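PDB 3TG9: penicillin-binding protein from Bacillus halodurans, which probably acts as a serine-type penicillin-binding protein of the beta-lactamase family, whose members react with beta-lactams or cell-wall peptides through an acyl-enzyme. Local coordinates for residues 44-49 with 198-203. Residues are numbered along the deposited sequence; the frame is centred on the assembly and turned at random.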
loop_
_atom_site.group_PDB
_atom_site.type_symbol
_atom_site.label_atom_id
_atom_site.label_comp_id
_atom_site.label_asym_id
_atom_site.label_seq_id
_atom_site.Cartn_x
_atom_site.Cartn_y
_atom_site.Cartn_z
ATOM N N PRO B 44 18.563 4.578 3.913
ATOM C CA PRO B 44 18.839 4.348 5.335
ATOM C C PRO B 44 17.915 5.182 6.197
ATOM O O PRO B 44 17.531 6.286 5.793
ATOM C CB PRO B 44 20.280 4.867 5.511
ATOM C CG PRO B 44 20.829 5.035 4.098
ATOM C CD PRO B 44 19.636 5.335 3.244
ATOM N N ASN B 45 17.566 4.667 7.372
ATOM C CA ASN B 45 16.947 5.500 8.387
ATOM C C ASN B 45 17.921 6.596 8.771
ATOM O O ASN B 45 19.102 6.320 9.011
ATOM C CB ASN B 45 16.611 4.667 9.619
ATOM C CG ASN B 45 15.361 3.851 9.435
ATOM O OD1 ASN B 45 14.330 4.370 9.019
ATOM N ND2 ASN B 45 15.440 2.564 9.743
ATOM N N GLU B 46 17.440 7.834 8.821
ATOM C CA GLU B 46 18.266 8.953 9.276
ATOM C C GLU B 46 17.577 9.735 10.404
ATOM O O GLU B 46 16.492 9.365 10.843
ATOM C CB GLU B 46 18.600 9.885 8.112
ATOM C CG GLU B 46 17.404 10.626 7.560
ATOM C CD GLU B 46 17.725 12.069 7.222
ATOM O OE1 GLU B 46 18.638 12.637 7.862
ATOM O OE2 GLU B 46 17.059 12.639 6.325
ATOM N N HIS B 47 18.195 10.818 10.870
ATOM C CA HIS B 47 17.634 11.575 11.990
ATOM C C HIS B 47 16.290 12.206 11.634
ATOM O O HIS B 47 15.428 12.367 12.491
ATOM C CB HIS B 47 18.609 12.658 12.494
ATOM C CG HIS B 47 19.903 12.118 13.030
ATOM N ND1 HIS B 47 20.842 12.914 13.650
ATOM C CD2 HIS B 47 20.407 10.861 13.045
ATOM C CE1 HIS B 47 21.875 12.172 14.012
ATOM N NE2 HIS B 47 21.635 10.920 13.660
ATOM N N HIS B 48 16.092 12.556 10.370
ATOM C CA HIS B 48 14.890 13.299 9.998
ATOM C C HIS B 48 13.812 12.421 9.372
ATOM O O HIS B 48 12.796 12.915 8.888
ATOM C CB HIS B 48 15.254 14.485 9.106
ATOM C CG HIS B 48 16.231 15.423 9.745
ATOM N ND1 HIS B 48 17.592 15.327 9.549
ATOM C CD2 HIS B 48 16.045 16.449 10.611
ATOM C CE1 HIS B 48 18.203 16.267 10.251
ATOM N NE2 HIS B 48 17.287 16.961 10.904
ATOM N N THR B 49 14.043 11.116 9.400
ATOM C CA THR B 49 13.076 10.138 8.923
ATOM C C THR B 49 11.838 10.155 9.813
ATOM O O THR B 49 11.955 10.098 11.041
ATOM C CB THR B 49 13.653 8.718 9.005
ATOM O OG1 THR B 49 14.895 8.649 8.294
ATOM C CG2 THR B 49 12.681 7.711 8.431
ATOM N N PRO B 198 4.818 11.216 2.218
ATOM C CA PRO B 198 5.762 12.246 1.782
ATOM C C PRO B 198 7.190 11.734 1.910
ATOM O O PRO B 198 7.398 10.618 2.388
ATOM C CB PRO B 198 5.506 13.400 2.757
ATOM C CG PRO B 198 4.409 12.902 3.718
ATOM C CD PRO B 198 4.382 11.424 3.607
ATOM N N ALA B 199 8.152 12.530 1.468
ATOM C CA ALA B 199 9.558 12.150 1.523
ATOM C C ALA B 199 10.006 11.941 2.960
ATOM O O ALA B 199 9.375 12.434 3.894
ATOM C CB ALA B 199 10.415 13.227 0.867
ATOM N N LYS B 200 11.108 11.222 3.133
ATOM C CA LYS B 200 11.708 11.063 4.451
ATOM C C LYS B 200 10.712 10.470 5.444
ATOM O O LYS B 200 10.522 10.973 6.556
ATOM C CB LYS B 200 12.298 12.390 4.936
ATOM C CG LYS B 200 13.550 12.801 4.135
ATOM C CD LYS B 200 14.327 13.965 4.755
ATOM C CE LYS B 200 14.011 15.304 4.075
ATOM N NZ LYS B 200 12.748 15.939 4.564
ATOM N N THR B 201 10.088 9.382 5.006
ATOM C CA THR B 201 9.134 8.633 5.801
ATOM C C THR B 201 9.497 7.166 5.690
ATOM O O THR B 201 9.725 6.660 4.602
ATOM C CB THR B 201 7.699 8.815 5.300
ATOM O OG1 THR B 201 7.413 10.212 5.160
ATOM C CG2 THR B 201 6.718 8.202 6.283
ATOM N N ALA B 202 9.573 6.483 6.820
ATOM C CA ALA B 202 9.968 5.089 6.804
ATOM C C ALA B 202 8.752 4.207 6.527
ATOM O O ALA B 202 7.637 4.524 6.963
ATOM C CB ALA B 202 10.631 4.710 8.138
ATOM N N LEU B 203 8.972 3.127 5.780
ATOM C CA LEU B 203 7.970 2.089 5.590
ATOM C C LEU B 203 8.052 1.138 6.780
ATOM O O LEU B 203 9.125 0.969 7.375
ATOM C CB LEU B 203 8.187 1.329 4.268
ATOM C CG LEU B 203 7.672 2.006 2.984
ATOM C CD1 LEU B 203 8.256 3.387 2.846
ATOM C CD2 LEU B 203 7.974 1.191 1.729
#
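Asn45 lays the carbonyl oxygen of its amide against a methyl group: its OD1 lies 3.8 Å from Ala202 CB, while ND2 turns to other partners, Leu34 O and Asn315 OD1, which fix the amide's rotation. The next residue illustrates how a carboxylate can meet a lysine without forming a salt bridge. Glu46 OE2 rests 3.4 Å from Lys200 CD, on the aliphatic part of the chain. Beyond CD the lysine bends at its third and fourth torsions, which keeps NZ 5.7 Å from Glu46 OE2. Any attraction between the charges is therefore probably modest. The other carboxylate oxygen, OE1, lies in the plane of the His48 ring at its edge and takes a weak hydrogen bond from ND1. His48 meets Lys200 mainly through its backbone O, 4.0 Å from Lys200 CB. Glu46 to Thr49 form a type I beta turn, tied across by a short, nearly straight bond from Glu46 N to Thr49 OG1 (2.7 Å, 166°). With OG1 thus engaged, Thr49 CG2, anti to the backbone N, meets Ala202 CB at 3.6 Å, and Thr49 CA makes a CA-H...O contact with Lys200 O. No conventional hydrogen bond joins the two segments directly; bridges come from Arg50, its backbone bonded to both Lys200 and Ala202, and from Asn315, which also bonds Leu203 O. The contact joins the loop between strands 43-44 and 51-52 to the loop running from helix 172-182 to strand 205-207, with Phe51 of strand 51-52 and Ala37 packed on Asn45 and Ala202.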